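Local coordinates for HcgB (Methanococcus maripaludis, PDB 5D5P), which probably transfers the guanylyl group of a nucleotide to a pyridinol precursor during biosynthesis of the iron-guanylylpyridinol cofactor of [Fe]-hydrogenase, at residues S36-T41 against D94-I99; V42-E47 against I65-I70; T124-P129 against E143-T148. All coordinates share one frame; numbering follows the deposited sequence.

Contact 1 of 3, residues S36-T41 against D94-I99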
loop_
_atom_site.group_PDB
_atom_site.type_symbol
_atom_site.label_atom_id
_atom_site.label_comp_id
_atom_site.label_asym_id
_atom_site.label_seq_id
_atom_site.Cartn_x
_atom_site.Cartn_y
_atom_site.Cartn_z
ATOM N N SER A 36 -5.600 -8.696 -20.467
ATOM C CA SER A 36 -5.346 -8.358 -21.865
ATOM C C SER A 36 -3.926 -7.849 -22.087
ATOM O O SER A 36 -3.543 -7.558 -23.221
ATOM C CB SER A 36 -6.351 -7.320 -22.366
ATOM O OG SER A 36 -6.044 -6.030 -21.870
ATOM N N ALA A 37 -3.149 -7.752 -21.014
ATOM C CA ALA A 37 -1.785 -7.256 -21.123
ATOM C C ALA A 37 -0.963 -8.103 -22.095
ATOM O O ALA A 37 -0.988 -9.341 -22.016
ATOM C CB ALA A 37 -1.131 -7.233 -19.739
ATOM N N LYS A 38 -0.242 -7.440 -23.000
ATOM C CA LYS A 38 0.578 -8.147 -23.983
ATOM C C LYS A 38 2.049 -8.149 -23.621
ATOM O O LYS A 38 2.798 -9.014 -24.075
ATOM C CB LYS A 38 0.366 -7.572 -25.381
ATOM C CG LYS A 38 -1.096 -7.624 -25.761
ATOM C CD LYS A 38 -1.632 -9.040 -25.576
ATOM C CE LYS A 38 -3.096 -9.161 -25.987
ATOM N NZ LYS A 38 -3.560 -10.572 -25.912
ATOM N N ASN A 39 2.459 -7.161 -22.829
ATOM C CA ASN A 39 3.846 -7.055 -22.423
ATOM C C ASN A 39 3.852 -6.682 -20.957
ATOM O O ASN A 39 3.394 -5.600 -20.557
ATOM C CB ASN A 39 4.581 -6.021 -23.276
ATOM C CG ASN A 39 4.805 -6.501 -24.683
ATOM O OD1 ASN A 39 5.648 -7.359 -24.930
ATOM N ND2 ASN A 39 4.047 -5.954 -25.622
ATOM N N VAL A 40 4.391 -7.589 -20.151
ATOM C CA VAL A 40 4.390 -7.413 -18.708
ATOM C C VAL A 40 5.809 -7.274 -18.237
ATOM O O VAL A 40 6.640 -8.099 -18.581
ATOM C CB VAL A 40 3.724 -8.617 -18.007
ATOM C CG1 VAL A 40 3.789 -8.468 -16.495
ATOM C CG2 VAL A 40 2.263 -8.774 -18.460
ATOM N N THR A 41 6.089 -6.246 -17.438
ATOM C CA THR A 41 7.418 -6.070 -16.869
ATOM C C THR A 41 7.367 -6.312 -15.382
ATOM O O THR A 41 6.492 -5.795 -14.696
ATOM C CB THR A 41 7.982 -4.653 -17.155
ATOM O OG1 THR A 41 8.326 -4.544 -18.541
ATOM C CG2 THR A 41 9.255 -4.389 -16.337
ATOM N N ASP A 94 7.722 0.237 -22.659
ATOM C CA ASP A 94 6.305 0.349 -23.019
ATOM C C ASP A 94 5.502 -0.884 -22.584
ATOM O O ASP A 94 4.648 -1.381 -23.316
ATOM C CB ASP A 94 6.101 0.658 -24.504
ATOM C CG ASP A 94 6.203 2.169 -24.797
ATOM O OD1 ASP A 94 5.391 2.959 -24.238
ATOM O OD2 ASP A 94 7.076 2.569 -25.601
ATOM N N ALA A 95 5.769 -1.335 -21.361
ATOM C CA ALA A 95 4.995 -2.421 -20.746
ATOM C C ALA A 95 3.531 -2.016 -20.607
ATOM O O ALA A 95 3.242 -0.845 -20.352
ATOM C CB ALA A 95 5.581 -2.783 -19.377
ATOM N N ASP A 96 2.623 -2.982 -20.779
ATOM C CA ASP A 96 1.176 -2.805 -20.578
ATOM C C ASP A 96 0.801 -2.976 -19.116
ATOM O O ASP A 96 -0.241 -2.496 -18.643
ATOM C CB ASP A 96 0.366 -3.846 -21.359
ATOM C CG ASP A 96 0.584 -3.763 -22.831
ATOM O OD1 ASP A 96 0.766 -2.635 -23.336
ATOM O OD2 ASP A 96 0.547 -4.827 -23.485
ATOM N N LEU A 97 1.640 -3.716 -18.415
ATOM C CA LEU A 97 1.364 -4.073 -17.029
ATOM C C LEU A 97 2.701 -4.164 -16.309
ATOM O O LEU A 97 3.654 -4.705 -16.863
ATOM C CB LEU A 97 0.604 -5.412 -16.964
ATOM C CG LEU A 97 -0.198 -5.686 -15.688
ATOM C CD1 LEU A 97 -1.444 -4.772 -15.598
ATOM C CD2 LEU A 97 -0.563 -7.170 -15.587
ATOM N N ILE A 98 2.766 -3.611 -15.105
ATOM C CA ILE A 98 3.993 -3.622 -14.315
ATOM C C ILE A 98 3.699 -4.279 -12.969
ATOM O O ILE A 98 2.746 -3.918 -12.288
ATOM C CB ILE A 98 4.540 -2.198 -14.067
ATOM C CG1 ILE A 98 5.079 -1.592 -15.361
ATOM C CG2 ILE A 98 5.687 -2.221 -13.022
ATOM C CD1 ILE A 98 3.990 -1.082 -16.314
ATOM N N ILE A 99 4.517 -5.257 -12.601
ATOM C CA ILE A 99 4.405 -5.830 -11.266
ATOM C C ILE A 99 5.636 -5.451 -10.498
ATOM O O ILE A 99 6.753 -5.670 -10.969
ATOM C CB ILE A 99 4.247 -7.359 -11.298
ATOM C CG1 ILE A 99 2.998 -7.693 -12.106
ATOM C CG2 ILE A 99 4.164 -7.884 -9.834
ATOM C CD1 ILE A 99 2.894 -9.097 -12.434
HETATM O O HOH W 1 3.319 -2.862 -24.845
#
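The carboxylate of Asp96 meets the backbone N-H groups of Lys38 and Asn39, and both bond to OD2. Asp96 OD2 receives Lys38 N at 2.8 Å through its anti lone pair, turned away from OD1. Asn39 N lies 3.1 Å from Asp96 OD2 and comes from above the carboxylate plane, 46° out of it. At the other oxygen, a water sits 3.0 Å from Asp96 OD1 and donates to it. The same water accepts from Asn39 ND2. The amide oxygen of Asn39 is taken by Asn64 ND2. Asp96 CG stands beside its own backbone N (chi1 -61°), and beyond it OD2 meets the two N-H groups.

The backbone answers in the reverse direction. Asp96 N donates to Asn39 O at 2.7 Å, and Leu97 N adds a weak bond to that oxygen. Parallel pairing follows. Thr41 N binds Leu97 O at 2.9 Å, and Ile99 N binds Thr41 O at 2.9 Å. Val40 and Leu97 lie side by side on one face of the sheet, and Ala37 CB rests 3.7 Å from Leu97 CB. Helix 47-57 packs on Ile99. On the opposite face, with Thr41 and Ile98, Thr41 OG1 approaches Ala95 CB at 3.4 Å, while helix 81-92 packs on both Thr41 and Ile98.

An alanine in place of Asp96 would probably leave the N-H groups of Lys38 and Asn39 without their shared acceptor and the water without one of its anchors.

The two N-H donors and the water would tend to stabilise the negative charge of Asp96. The carboxylate thus ties the loop and first residue of strand 39-43 to the residue just before strand 97-103.

Contact 2 of 3, residues V42-E47 against I65-I70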
loop_
_atom_site.group_PDB
_atom_site.type_symbol
_atom_site.label_atom_id
_atom_site.label_comp_id
_atom_site.label_asym_id
_atom_site.label_seq_id
_atom_site.Cartn_x
_atom_site.Cartn_y
_atom_site.Cartn_z
ATOM N N VAL A 42 8.289 -7.130 -14.886
ATOM C CA VAL A 42 8.420 -7.337 -13.457
ATOM C C VAL A 42 9.628 -6.525 -13.000
ATOM O O VAL A 42 10.728 -6.677 -13.514
ATOM C CB VAL A 42 8.588 -8.820 -13.091
ATOM C CG1 VAL A 42 8.535 -8.976 -11.609
ATOM C CG2 VAL A 42 7.487 -9.660 -13.781
ATOM N N ALA A 43 9.390 -5.629 -12.059
ATOM C CA ALA A 43 10.388 -4.656 -11.643
ATOM C C ALA A 43 11.323 -5.283 -10.630
ATOM O O ALA A 43 11.337 -4.904 -9.474
ATOM C CB ALA A 43 9.703 -3.394 -11.054
ATOM N N THR A 44 12.099 -6.263 -11.071
ATOM C CA THR A 44 13.063 -6.933 -10.210
ATOM C C THR A 44 14.219 -7.394 -11.046
ATOM O O THR A 44 14.073 -7.570 -12.251
ATOM C CB THR A 44 12.452 -8.155 -9.519
ATOM O OG1 THR A 44 13.394 -8.675 -8.581
ATOM C CG2 THR A 44 12.124 -9.241 -10.550
ATOM N N SER A 45 15.376 -7.604 -10.424
ATOM C CA SER A 45 16.447 -8.263 -11.135
ATOM C C SER A 45 16.801 -9.613 -10.512
ATOM O O SER A 45 17.770 -10.255 -10.918
ATOM C CB SER A 45 17.659 -7.343 -11.173
ATOM O OG SER A 45 17.974 -6.931 -9.858
ATOM N N ASN A 46 16.003 -10.034 -9.537
ATOM C CA ASN A 46 16.163 -11.337 -8.901
ATOM C C ASN A 46 15.436 -12.433 -9.685
ATOM O O ASN A 46 14.205 -12.379 -9.816
ATOM C CB ASN A 46 15.643 -11.292 -7.452
ATOM C CG ASN A 46 15.872 -12.583 -6.720
ATOM O OD1 ASN A 46 15.008 -13.464 -6.664
ATOM N ND2 ASN A 46 17.082 -12.735 -6.188
ATOM N N GLU A 47 16.185 -13.407 -10.193
ATOM C CA GLU A 47 15.629 -14.376 -11.117
ATOM C C GLU A 47 14.635 -15.273 -10.383
ATOM O O GLU A 47 13.625 -15.673 -10.939
ATOM C CB GLU A 47 16.746 -15.200 -11.762
ATOM C CG GLU A 47 17.761 -14.328 -12.496
ATOM C CD GLU A 47 17.528 -14.260 -13.998
ATOM O OE1 GLU A 47 16.709 -15.062 -14.512
ATOM O OE2 GLU A 47 18.184 -13.417 -14.667
ATOM N N ILE A 65 6.563 -11.773 -20.867
ATOM C CA ILE A 65 6.822 -11.294 -19.496
ATOM C C ILE A 65 8.308 -11.126 -19.340
ATOM O O ILE A 65 9.055 -12.042 -19.630
ATOM C CB ILE A 65 6.296 -12.264 -18.402
ATOM C CG1 ILE A 65 4.812 -12.568 -18.628
ATOM C CG2 ILE A 65 6.501 -11.671 -17.038
ATOM C CD1 ILE A 65 4.263 -13.628 -17.685
ATOM N N SER A 66 8.750 -9.961 -18.869
ATOM C CA SER A 66 10.186 -9.654 -18.874
ATOM C C SER A 66 10.632 -9.091 -17.541
ATOM O O SER A 66 9.836 -8.452 -16.868
ATOM C CB SER A 66 10.491 -8.627 -19.967
ATOM O OG SER A 66 10.087 -9.111 -21.230
ATOM N N MET A 67 11.902 -9.299 -17.169
ATOM C CA MET A 67 12.436 -8.570 -16.004
ATOM C C MET A 67 12.807 -7.177 -16.455
ATOM O O MET A 67 13.243 -6.980 -17.568
ATOM C CB MET A 67 13.691 -9.218 -15.395
ATOM C CG MET A 67 13.480 -10.378 -14.465
ATOM S SD MET A 67 15.024 -10.885 -13.644
ATOM C CE MET A 67 16.004 -11.284 -15.084
ATOM N N LEU A 68 12.789 -6.245 -15.529
ATOM C CA LEU A 68 13.261 -4.899 -15.797
ATOM C C LEU A 68 14.779 -4.911 -15.822
ATOM O O LEU A 68 15.400 -5.410 -14.886
ATOM C CB LEU A 68 12.753 -3.941 -14.731
ATOM C CG LEU A 68 13.146 -2.461 -14.824
ATOM C CD1 LEU A 68 12.533 -1.835 -16.059
ATOM C CD2 LEU A 68 12.683 -1.759 -13.594
ATOM N N GLU A 69 15.387 -4.409 -16.895
ATOM C CA GLU A 69 16.842 -4.496 -16.992
ATOM C C GLU A 69 17.545 -3.487 -16.087
ATOM O O GLU A 69 18.626 -3.750 -15.556
ATOM C CB GLU A 69 17.311 -4.202 -18.420
ATOM C CG GLU A 69 17.086 -5.237 -19.496
ATOM C CD GLU A 69 16.596 -4.582 -20.774
ATOM O OE1 GLU A 69 15.809 -3.608 -20.685
ATOM O OE2 GLU A 69 17.049 -4.998 -21.858
ATOM N N ILE A 70 16.935 -2.322 -15.945
ATOM C CA ILE A 70 17.438 -1.238 -15.093
ATOM C C ILE A 70 17.386 -1.587 -13.603
ATOM O O ILE A 70 16.350 -1.944 -13.096
ATOM C CB ILE A 70 16.643 0.068 -15.324
ATOM C CG1 ILE A 70 16.741 0.509 -16.777
ATOM C CG2 ILE A 70 17.160 1.183 -14.437
ATOM C CD1 ILE A 70 15.946 1.756 -17.064
#
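Val42 and Met67 pair as parallel strand neighbours, bracketed by two backbone hydrogen bonds. Val42 N donates to Ser66 O at 2.8 Å. Leu68 N donates to Val42 O at 2.9 Å. Val42 O also takes a weak bond from Thr44 N, which makes Ala43 the centre of an inverse gamma turn. An ST turn follows, with Thr44 OG1 accepting from Asn46 N. Asn46 is the N-cap of helix 47-57, and its OD1 accepts from Lys49 N.

Met67 carries most of the side-chain contact. Its CG and SD lie against the carbonyl oxygen of Thr44, with Met67 SD 3.7 Å from Thr44 O. The chain bends at its last torsion (chi3 -59°), which brings Met67 CE to 3.1 Å from Glu47 OE2. The Met67 and Glu47 side chains cross at about a right angle. On the same sheet face Val42 CG2 meets Ile65 CG2 at 4.0 Å, and Phe50 of helix 47-57 packs on both Val42 and Met67. Leu68 turns its CB to Val42 O at 3.6 Å and lies against Ala43, with helix 81-92 packed on it.

This is the parallel strand pair of a beta-alpha-beta crossover: strand 39-43, helix 47-57, strand 64-67. The Thr-Ser-Asn loop between strand and helix lies where related Maf-clan and ITPase-like proteins carry a nucleotide-site motif; a similar role is possible but not established here. Chemically, the methionine sulfur and methyl give this polar turn a pliable, weakly polar partner, and the Glu47 carboxylate may be drawn to the slightly positive methyl.

Contact 3 of 3, residues T124-P129 against E143-T148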
loop_
_atom_site.group_PDB
_atom_site.type_symbol
_atom_site.label_atom_id
_atom_site.label_comp_id
_atom_site.label_asym_id
_atom_site.label_seq_id
_atom_site.Cartn_x
_atom_site.Cartn_y
_atom_site.Cartn_z
ATOM N N THR A 124 -4.131 -2.923 -8.026
ATOM C CA THR A 124 -4.303 -3.768 -6.848
ATOM C C THR A 124 -2.936 -3.934 -6.192
ATOM O O THR A 124 -1.944 -3.500 -6.748
ATOM C CB THR A 124 -4.897 -5.145 -7.199
ATOM O OG1 THR A 124 -5.143 -5.878 -5.989
ATOM C CG2 THR A 124 -3.953 -5.975 -8.097
ATOM N N GLY A 125 -2.883 -4.561 -5.024
ATOM C CA GLY A 125 -1.639 -4.656 -4.283
ATOM C C GLY A 125 -1.814 -5.518 -3.037
ATOM O O GLY A 125 -2.917 -5.947 -2.705
ATOM N N SER A 126 -0.717 -5.775 -2.331
ATOM C CA SER A 126 -0.812 -6.488 -1.075
ATOM C C SER A 126 0.432 -6.180 -0.251
ATOM O O SER A 126 1.412 -5.675 -0.793
ATOM C CB SER A 126 -0.917 -7.977 -1.337
ATOM O OG SER A 126 0.216 -8.345 -2.075
ATOM N N VAL A 127 0.389 -6.455 1.044
ATOM C CA VAL A 127 1.549 -6.149 1.886
ATOM C C VAL A 127 1.994 -7.383 2.645
ATOM O O VAL A 127 1.228 -8.314 2.820
ATOM C CB VAL A 127 1.278 -4.994 2.882
ATOM C CG1 VAL A 127 1.123 -3.669 2.125
ATOM C CG2 VAL A 127 0.085 -5.302 3.764
ATOM N N SER A 128 3.259 -7.411 3.066
ATOM C CA SER A 128 3.769 -8.486 3.901
ATOM C C SER A 128 4.683 -7.898 4.973
ATOM O O SER A 128 5.276 -6.827 4.762
ATOM C CB SER A 128 4.520 -9.510 3.027
ATOM O OG SER A 128 5.568 -8.876 2.283
ATOM N N PRO A 129 4.798 -8.577 6.119
ATOM C CA PRO A 129 5.628 -8.018 7.192
ATOM C C PRO A 129 7.112 -8.069 6.864
ATOM O O PRO A 129 7.540 -8.925 6.088
ATOM C CB PRO A 129 5.334 -8.920 8.389
ATOM C CG PRO A 129 4.081 -9.678 8.016
ATOM C CD PRO A 129 4.111 -9.814 6.536
ATOM N N GLU A 143 4.903 -15.154 -3.627
ATOM C CA GLU A 143 3.749 -15.907 -4.109
ATOM C C GLU A 143 2.456 -15.463 -3.421
ATOM O O GLU A 143 1.480 -15.130 -4.094
ATOM C CB GLU A 143 3.956 -17.406 -3.887
ATOM C CG GLU A 143 2.789 -18.247 -4.349
ATOM C CD GLU A 143 3.019 -19.736 -4.118
ATOM O OE1 GLU A 143 3.841 -20.099 -3.248
ATOM O OE2 GLU A 143 2.397 -20.540 -4.834
ATOM N N LEU A 144 2.450 -15.429 -2.089
ATOM C CA LEU A 144 1.262 -15.021 -1.347
ATOM C C LEU A 144 0.878 -13.570 -1.674
ATOM O O LEU A 144 -0.315 -13.254 -1.779
ATOM C CB LEU A 144 1.480 -15.167 0.155
ATOM C CG LEU A 144 0.314 -14.726 1.033
ATOM C CD1 LEU A 144 -0.895 -15.591 0.686
ATOM C CD2 LEU A 144 0.662 -14.838 2.512
ATOM N N GLU A 145 1.873 -12.693 -1.810
ATOM C CA GLU A 145 1.593 -11.281 -2.111
ATOM C C GLU A 145 0.829 -11.215 -3.420
ATOM O O GLU A 145 -0.169 -10.497 -3.534
ATOM C CB GLU A 145 2.879 -10.434 -2.222
ATOM C CG GLU A 145 3.549 -10.116 -0.885
ATOM C CD GLU A 145 4.948 -9.544 -1.057
ATOM O OE1 GLU A 145 5.395 -9.396 -2.225
ATOM O OE2 GLU A 145 5.604 -9.254 -0.024
ATOM N N LEU A 146 1.302 -11.977 -4.403
ATOM C CA LEU A 146 0.739 -11.829 -5.751
ATOM C C LEU A 146 -0.639 -12.455 -5.837
ATOM O O LEU A 146 -1.571 -11.866 -6.410
ATOM C CB LEU A 146 1.677 -12.421 -6.795
ATOM C CG LEU A 146 1.201 -12.330 -8.247
ATOM C CD1 LEU A 146 0.857 -10.897 -8.589
ATOM C CD2 LEU A 146 2.322 -12.827 -9.173
ATOM N N ILE A 147 -0.774 -13.642 -5.261
ATOM C CA ILE A 147 -2.061 -14.332 -5.243
ATOM C C ILE A 147 -3.089 -13.475 -4.489
ATOM O O ILE A 147 -4.250 -13.352 -4.914
ATOM C CB ILE A 147 -1.952 -15.725 -4.612
ATOM C CG1 ILE A 147 -1.175 -16.646 -5.558
ATOM C CG2 ILE A 147 -3.325 -16.305 -4.361
ATOM C CD1 ILE A 147 -0.977 -18.032 -5.025
ATOM N N THR A 148 -2.662 -12.867 -3.391
ATOM C CA THR A 148 -3.552 -11.993 -2.621
ATOM C C THR A 148 -3.985 -10.778 -3.443
ATOM O O THR A 148 -5.169 -10.414 -3.457
ATOM C CB THR A 148 -2.874 -11.520 -1.308
ATOM O OG1 THR A 148 -2.692 -12.661 -0.448
ATOM C CG2 THR A 148 -3.762 -10.541 -0.569
#
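Ser126 and Ser128 both turn their hydroxyls from the strand toward Glu145 of the helix. Ser126 OG donates to the backbone oxygen Glu145 O at 2.6 Å. The hydroxyl arrives well to the side of the carbonyl, with a C=O...donor angle of 108°. Ser126 OG sits between its own backbone N and carbonyl carbon (chi1 58°), which directs it at the helix. Ser128 OG takes the same rotamer and points to the Glu145 carboxylate. Ser128 OG and Glu145 OE2 are modelled as a hydrogen bond of 2.3 Å, so short that its exact geometry is doubtful. Beside these bonds, Ser126 CB touches Thr148 CG2 at 3.9 Å.

A second shell sets these groups. The Glu145 chain is extended beyond CG (chi2 168°) and runs toward Ser128. Its other oxygen, OE1, forms a salt bridge with Arg101 NE. The carboxylate is therefore held from both oxygens, by Ser128 and Arg101. Thr148 is fixed by its own helix. Its OG1 donates to Leu144 O at 2.8 Å, while Thr148 N reaches the same oxygen from the opposite face of the carbonyl plane. That leaves Thr148 CG2 against the strand.

In the fold, helix 138-151 packs against strand 122-128, running roughly antiparallel to it. This is the outermost strand at this side of the sheet within the chain. The axes of the short segments come within 7.1 Å. Strand 111-117 is the neighbour of strand 122-128 in the sheet. Leu146 points away from the strand and packs on Val53 and Ile56 of helix 47-57. Arg152 of the second subunit donates to Ser128 O, so the strand also meets the dimer partner.

All three contacts belong to one mixed sheet. Contacts 1 and 2 share strand 39-43 and have centres about 12 Å apart. They touch directly: Val40 O and Ser66 N are 2.8 Å apart, and Ile99 O and Ala43 N are 2.9 Å apart, both probable hydrogen bonds. Along the chain, contact 2 is nested in the loop closed by contact 1. Contact 3 lies later in the chain, with its centre about 18 Å from each of the others and no direct touch. Helix 47-57 bridges the gap, packing on residues of all three. No ligand marks the active site; the loop of contact 2 may contribute to it, by analogy with related proteins.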